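Local coordinates for protein pyocin S8 (Pseudomonas aeruginosa, PDB 6W0V) that is a bacteriocin whose nuclease domain, the part present here with its cognate immunity protein, belongs to the H-N-H DNases and probably kills by cutting DNA, at residues 44-47 with 48-52; 57-60 with 61-64. The protein carries 1 engineered substitution. All coordinates share one frame; numbering follows the deposited sequence.

Contact 1: 44-47 with 48-52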
ATOM      1  N   SER A  44      -7.394  11.493  14.315  1.00 14.46           N
ATOM      2  CA  SER A  44      -7.741  10.064  14.334  1.00 15.37           C
ATOM      3  C   SER A  44      -6.524   9.280  13.900  1.00 13.79           C
ATOM      4  O   SER A  44      -5.563   9.874  13.362  1.00 13.71           O
ATOM      5  CB  SER A  44      -8.878   9.768  13.420  1.00 14.44           C
ATOM      6  OG  SER A  44      -8.459   9.951  12.083  1.00 15.61           O
ATOM      7  N   TRP A  45      -6.602   7.979  14.079  1.00 14.68           N
ATOM      8  CA  TRP A  45      -5.550   7.088  13.567  1.00 15.52           C
ATOM      9  C   TRP A  45      -5.476   7.257  12.050  1.00 14.59           C
ATOM     10  O   TRP A  45      -4.373   7.391  11.516  1.00 14.98           O
ATOM     11  CB  TRP A  45      -5.821   5.643  13.947  1.00 16.34           C
ATOM     12  CG  TRP A  45      -4.722   4.822  13.370  1.00 16.15           C
ATOM     13  CD1 TRP A  45      -4.787   3.921  12.351  1.00 18.55           C
ATOM     14  CD2 TRP A  45      -3.340   4.961  13.707  1.00 15.73           C
ATOM     15  NE1 TRP A  45      -3.537   3.444  12.078  1.00 20.61           N
ATOM     16  CE2 TRP A  45      -2.630   4.056  12.897  1.00 17.11           C
ATOM     17  CE3 TRP A  45      -2.643   5.717  14.655  1.00 16.68           C
ATOM     18  CZ2 TRP A  45      -1.251   3.906  12.988  1.00 18.88           C
ATOM     19  CZ3 TRP A  45      -1.277   5.572  14.738  1.00 17.83           C
ATOM     20  CH2 TRP A  45      -0.593   4.675  13.917  1.00 19.15           C
ATOM     21  N   ARG A  46      -6.627   7.276  11.393  1.00 14.08           N
ATOM     22  CA  ARG A  46      -6.663   7.478   9.933  1.00 13.33           C
ATOM     23  C   ARG A  46      -5.869   8.730   9.581  1.00 13.23           C
ATOM     24  O   ARG A  46      -5.043   8.689   8.684  1.00 14.62           O
ATOM     25  CB  ARG A  46      -8.096   7.639   9.458  1.00 14.16           C
ATOM     26  CG  ARG A  46      -8.147   8.079   8.012  1.00 14.47           C
ATOM     27  CD  ARG A  46      -9.570   8.241   7.598  1.00 15.06           C
ATOM     28  NE  ARG A  46      -9.565   8.591   6.202  1.00 15.19           N
ATOM     29  CZ  ARG A  46     -10.646   8.653   5.451  1.00 17.02           C
ATOM     30  NH1 ARG A  46     -11.833   8.396   5.966  1.00 18.51           N
ATOM     31  NH2 ARG A  46     -10.525   8.964   4.174  1.00 19.24           N
ATOM     32  N   ASP A  47      -6.108   9.825  10.283  1.00 13.15           N
ATOM     33  CA  ASP A  47      -5.441  11.102   9.958  1.00 12.96           C
ATOM     34  C   ASP A  47      -3.932  10.907  10.082  1.00 12.15           C
ATOM     35  O   ASP A  47      -3.161  11.253   9.189  1.00 13.90           O
ATOM     36  CB  ASP A  47      -5.944  12.176  10.901  1.00 12.97           C
ATOM     37  CG  ASP A  47      -5.333  13.528  10.663  1.00 13.99           C
ATOM     38  OD1 ASP A  47      -4.814  13.759   9.572  1.00 14.54           O
ATOM     39  OD2 ASP A  47      -5.402  14.329  11.574  1.00 14.02           O
ATOM     40  N   PHE A  48      -3.506  10.277  11.158  1.00 12.79           N
ATOM     41  CA  PHE A  48      -2.074  10.030  11.376  1.00 12.93           C
ATOM     42  C   PHE A  48      -1.554   9.134  10.262  1.00 12.29           C
ATOM     43  O   PHE A  48      -0.505   9.412   9.706  1.00 13.14           O
ATOM     44  CB  PHE A  48      -1.860   9.356  12.721  1.00 13.88           C
ATOM     45  CG  PHE A  48      -0.418   9.025  12.964  1.00 13.81           C
ATOM     46  CD1 PHE A  48       0.433   9.947  13.543  1.00 14.86           C
ATOM     47  CD2 PHE A  48       0.089   7.796  12.591  1.00 14.13           C
ATOM     48  CE1 PHE A  48       1.768   9.644  13.746  1.00 15.42           C
ATOM     49  CE2 PHE A  48       1.423   7.497  12.794  1.00 15.51           C
ATOM     50  CZ  PHE A  48       2.256   8.411  13.393  1.00 15.55           C
ATOM     51  N   ARG A  49      -2.264   8.048  10.010  1.00 13.01           N
ATOM     52  CA  ARG A  49      -1.821   7.073   8.997  1.00 12.99           C
ATOM     53  C   ARG A  49      -1.690   7.810   7.667  1.00 13.55           C
ATOM     54  O   ARG A  49      -0.718   7.574   6.939  1.00 13.61           O
ATOM     55  CB  ARG A  49      -2.804   5.913   8.910  1.00 13.49           C
ATOM     56  CG  ARG A  49      -2.427   4.926   7.821  1.00 14.11           C
ATOM     57  CD  ARG A  49      -3.187   5.231   6.563  1.00 15.29           C
ATOM     58  NE  ARG A  49      -4.579   4.886   6.765  1.00 16.53           N
ATOM     59  CZ  ARG A  49      -5.547   5.251   5.944  1.00 15.96           C
ATOM     60  NH1 ARG A  49      -6.794   4.892   6.181  1.00 18.47           N
ATOM     61  NH2 ARG A  49      -5.253   5.969   4.874  1.00 16.80           N
ATOM     62  N   GLU A  50      -2.667   8.641   7.341  1.00 12.46           N
ATOM     63  CA  GLU A  50      -2.630   9.372   6.057  1.00 12.62           C
ATOM     64  C   GLU A  50      -1.414  10.286   6.036  1.00 12.17           C
ATOM     65  O   GLU A  50      -0.665  10.292   5.081  1.00 13.28           O
ATOM     66  CB  GLU A  50      -3.886  10.190   5.864  1.00 13.91           C
ATOM     67  CG  GLU A  50      -5.061   9.331   5.530  1.00 14.26           C
ATOM     68  CD  GLU A  50      -6.302  10.135   5.232  1.00 14.41           C
ATOM     69  OE1 GLU A  50      -6.222  11.379   5.277  1.00 17.26           O
ATOM     70  OE2 GLU A  50      -7.333   9.514   4.956  1.00 17.30           O
ATOM     71  N   GLN A  51      -1.222  11.073   7.075  1.00 12.62           N
ATOM     72  CA  GLN A  51      -0.124  12.052   7.055  1.00 13.02           C
ATOM     73  C   GLN A  51       1.189  11.286   7.031  1.00 12.63           C
ATOM     74  O   GLN A  51       2.140  11.754   6.432  1.00 14.14           O
ATOM     75  CB  GLN A  51      -0.241  12.974   8.252  1.00 13.56           C
ATOM     76  CG  GLN A  51      -1.481  13.838   8.160  1.00 14.30           C
ATOM     77  CD  GLN A  51      -1.412  14.971   9.142  1.00 15.62           C
ATOM     78  OE1 GLN A  51      -0.345  15.533   9.370  1.00 16.83           O
ATOM     79  NE2 GLN A  51      -2.551  15.277   9.744  1.00 16.84           N
ATOM     80  N   PHE A  52       1.211  10.136   7.682  1.00 12.89           N
ATOM     81  CA  PHE A  52       2.383   9.244   7.717  1.00 13.03           C
ATOM     82  C   PHE A  52       2.749   8.881   6.281  1.00 13.72           C
ATOM     83  O   PHE A  52       3.868   9.133   5.817  1.00 14.35           O
ATOM     84  CB  PHE A  52       2.019   8.036   8.566  1.00 14.27           C
ATOM     85  CG  PHE A  52       3.087   6.998   8.657  1.00 15.17           C
ATOM     86  CD1 PHE A  52       3.305   6.115   7.617  1.00 14.35           C
ATOM     87  CD2 PHE A  52       3.864   6.909   9.795  1.00 17.44           C
ATOM     88  CE1 PHE A  52       4.281   5.145   7.728  1.00 16.85           C
ATOM     89  CE2 PHE A  52       4.836   5.938   9.908  1.00 18.19           C
ATOM     90  CZ  PHE A  52       5.045   5.063   8.871  1.00 17.07           C
TER
HETATM   91  O   HOH W   1      -7.433   7.662   3.403  1.00 19.28           O
HETATM   92  O   HOH W   2      -4.437  16.648  11.872  1.00 14.85           O
HETATM   93  O   HOH W   3      -5.206  13.334   6.939  1.00 17.96           O

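Contact 2: 57-60 with 61-64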
ATOM      1  N   ALA A  57       5.541   9.424   1.035  1.00 14.64           N
ATOM      2  CA  ALA A  57       5.462   9.712  -0.417  1.00 15.83           C
ATOM      3  C   ALA A  57       6.220  11.004  -0.706  1.00 16.95           C
ATOM      4  O   ALA A  57       6.729  11.155  -1.802  1.00 18.05           O
ATOM      5  CB  ALA A  57       4.038   9.820  -0.863  1.00 16.89           C
ATOM      6  N   ASN A  58       6.281  11.909   0.260  1.00 18.58           N
ATOM      7  CA  ASN A  58       6.911  13.235   0.092  1.00 19.79           C
ATOM      8  C   ASN A  58       8.407  13.170   0.395  1.00 20.01           C
ATOM      9  O   ASN A  58       9.060  14.225   0.314  1.00 22.61           O
ATOM     10  CB  ASN A  58       6.258  14.271   0.996  1.00 21.05           C
ATOM     11  CG  ASN A  58       6.545  15.676   0.526  1.00 23.66           C
ATOM     12  OD1 ASN A  58       6.721  16.583   1.330  1.00 27.05           O
ATOM     13  ND2 ASN A  58       6.620  15.854  -0.780  1.00 24.15           N
ATOM     14  N   ASP A  59       8.910  11.993   0.762  1.00 18.80           N
ATOM     15  CA  ASP A  59      10.343  11.779   1.063  1.00 20.94           C
ATOM     16  C   ASP A  59      10.955  11.060  -0.127  1.00 20.74           C
ATOM     17  O   ASP A  59      10.745   9.864  -0.303  1.00 20.64           O
ATOM     18  CB  ASP A  59      10.574  10.987   2.345  1.00 22.04           C
ATOM     19  CG  ASP A  59      12.041  10.995   2.712  1.00 24.58           C
ATOM     20  OD1 ASP A  59      12.846  10.448   1.946  1.00 27.57           O
ATOM     21  OD2 ASP A  59      12.373  11.629   3.700  1.00 28.10           O
ATOM     22  N   PRO A  60      11.715  11.770  -0.978  1.00 22.67           N
ATOM     23  CA  PRO A  60      12.281  11.145  -2.169  1.00 23.21           C
ATOM     24  C   PRO A  60      13.001   9.820  -1.889  1.00 24.02           C
ATOM     25  O   PRO A  60      12.829   8.881  -2.650  1.00 25.70           O
ATOM     26  CB  PRO A  60      13.276  12.200  -2.667  1.00 26.37           C
ATOM     27  CG  PRO A  60      12.658  13.505  -2.228  1.00 26.85           C
ATOM     28  CD  PRO A  60      12.029  13.202  -0.883  1.00 25.49           C
ATOM     29  N   GLU A  61      13.792   9.775  -0.819  1.00 24.82           N
ATOM     30  CA  GLU A  61      14.678   8.628  -0.490  1.00 28.89           C
ATOM     31  C   GLU A  61      13.868   7.456   0.066  1.00 25.61           C
ATOM     32  O   GLU A  61      14.387   6.330   0.060  1.00 30.24           O
ATOM     33  CB  GLU A  61      15.776   9.077   0.474  1.00 31.91           C
ATOM     34  CG  GLU A  61      16.812   9.953  -0.206  1.00 36.84           C
ATOM     35  CD  GLU A  61      17.304   9.393  -1.530  1.00 39.56           C
ATOM     36  OE1 GLU A  61      17.359  10.155  -2.515  1.00 43.77           O
ATOM     37  OE2 GLU A  61      17.604   8.184  -1.575  1.00 42.09           O
ATOM     38  N   LEU A  62      12.644   7.684   0.534  1.00 21.20           N
ATOM     39  CA  LEU A  62      11.769   6.561   0.945  1.00 20.85           C
ATOM     40  C   LEU A  62      10.852   6.186  -0.211  1.00 19.42           C
ATOM     41  O   LEU A  62      10.674   4.986  -0.448  1.00 20.68           O
ATOM     42  CB  LEU A  62      10.948   6.968   2.164  1.00 20.61           C
ATOM     43  CG  LEU A  62      11.769   7.226   3.419  1.00 20.41           C
ATOM     44  CD1 LEU A  62      10.879   7.783   4.513  1.00 21.60           C
ATOM     45  CD2 LEU A  62      12.454   5.956   3.888  1.00 22.18           C
ATOM     46  N   VAL A  63      10.270   7.176  -0.880  1.00 18.89           N
ATOM     47  CA  VAL A  63       9.192   6.901  -1.867  1.00 18.45           C
ATOM     48  C   VAL A  63       9.811   6.179  -3.065  1.00 18.86           C
ATOM     49  O   VAL A  63       9.084   5.432  -3.725  1.00 19.23           O
ATOM     50  CB  VAL A  63       8.419   8.164  -2.286  1.00 20.86           C
ATOM     51  CG1 VAL A  63       9.200   9.040  -3.253  1.00 21.50           C
ATOM     52  CG2 VAL A  63       7.072   7.786  -2.878  1.00 20.36           C
ATOM     53  N   LYS A  64      11.108   6.364  -3.309  1.00 20.18           N
ATOM     54  CA  LYS A  64      11.782   5.735  -4.472  1.00 21.71           C
ATOM     55  C   LYS A  64      11.664   4.208  -4.374  1.00 21.69           C
ATOM     56  O   LYS A  64      11.797   3.558  -5.406  1.00 23.80           O
ATOM     57  CB  LYS A  64      13.238   6.185  -4.579  1.00 24.41           C
ATOM     58  CG  LYS A  64      14.183   5.603  -3.543  1.00 26.34           C
ATOM     59  CD  LYS A  64      15.593   6.107  -3.713  1.00 29.90           C
ATOM     60  CE  LYS A  64      16.551   5.531  -2.695  1.00 32.78           C
ATOM     61  NZ  LYS A  64      17.897   6.132  -2.828  1.00 37.12           N
TER

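Contact 1: 44-47 with 48-52
The rings of W45 and F48 lie nearly parallel, their planes 25° apart. They are slid so far that they barely overlap, and the centroids are 4.9 Å apart. The closest atoms are W45 CZ3 and F48 CD2, at 3.4 Å. R49 comes over one face of the indole with its CB, displaced toward the rim. The R49 guanidinium has the CG of R46 over one face. At the edge of the R46 guanidinium, in its plane, sits E50 OE2. This is a salt bridge along one helix turn: R46 NE gives a bond of 2.7 Å to E50 OE2, at an N-H...O angle of 167°. The nitrogen meets the oxygen from above the carboxylate plane. The R46 chain is extended from CG to NE, with CG anti to the backbone N (chi1 170°), and this carries NE across to E50. R46 NH2 adds a weak bond to the same oxygen.

D47 and Q51 form the next i to i+4 pair. Q51 NE2 donates to D47 OD1 at 2.7 Å, on the syn side but tilted out of the carboxylate plane. S44 is the N-cap of helix 45-57, and its OG accepts from D47 N at 3.0 Å.

W45 and F48 turn inward to L114 of strand 114-117. R49 NH2 bonds to G77 O, and R46 packs on S25 of the immunity protein chain.

One water accepts from R49 NH2 and donates to E50 OE2. Another donates to both D47 OD1 and E50 OE1, two like-charged groups. The bond from R46, with R49 linked to E50 through a water, would favour the ionised carboxylate of E50. The first two turns of helix 45-57 are amphipathic, with W45 and F48 facing inward and the R46-E50 pair outward.

Contact 2: 57-60 with 61-64
A57 meets V63 where the chain turns from helix 45-57 into helix 60-63. V63 CG2 lies 3.5 Å from A57 CA and 4.2 Å from A57 CB. The isopropyl group also rests on the carbonyl oxygen of A57. CG2 of V63 is anti to its own backbone N, while CG1 stands between N and the carbonyl carbon (chi1 76°). This turns both methyls to the A57 carbonyl oxygen, CG1 and CG2 each 3.6 Å from A57 O.

D59 is the N-cap of the short helix. Its OD1 faces the first amides of the helix, 3.0 Å from E61 N and 3.1 Å from L62 N, and both bonds are weak and bent. The carbonyl of D59 does more. D59 O takes a nearly straight bond of 2.8 Å from V63 N, in line with its C=O. It takes a second from L62 N, which stands above the carbonyl plane. The L62 side chain lies against that of D59, with L62 CD1 3.9 Å from D59 CB. The amides at the helix start, pointing at OD1, would favour a negative D59 carboxylate.

P60 begins the helix, where a proline needs no N-H for the helix bonding, and its carbonyl oxygen receives K64 N in a bent bond of 3.1 Å. The CB of K64 also touches P60 O. Further out, K64 runs extended, and its NZ comes to E61 OE2 in an ion pair that is modelled implausibly short, so its detail is doubtful.

The short helix lies at the surface, between two longer ones. A57 and V63 pack on M74 of helix 68-75. L62 is buried against Q32 and I33 of helix 31-37 and W17 in a loop. D59 OD2 has a weak hydrogen bond to Q32 NE2, and K64 O accepts from R67, just before helix 68-75.

Both contacts are local and lie at the surface of the nuclease domain. They sit in series along the chain, on helix 45-57 and on the turn into helix 60-63. Their centres are about 17 Å apart and their nearest atoms about 5 Å, without touching. Each includes an N-cap, a serine in contact 1 and an aspartate in contact 2. Contact 1 has a salt bridge, a side-chain amide to carboxylate bond, bridging waters and aromatic rings, and reaches the immunity protein. Contact 2 relies more on backbone carbonyls and small aliphatic groups, and no other chain touches it. Both send side chains to helix 31-37, and contact 1 also packs on strands 95-98 and 114-117.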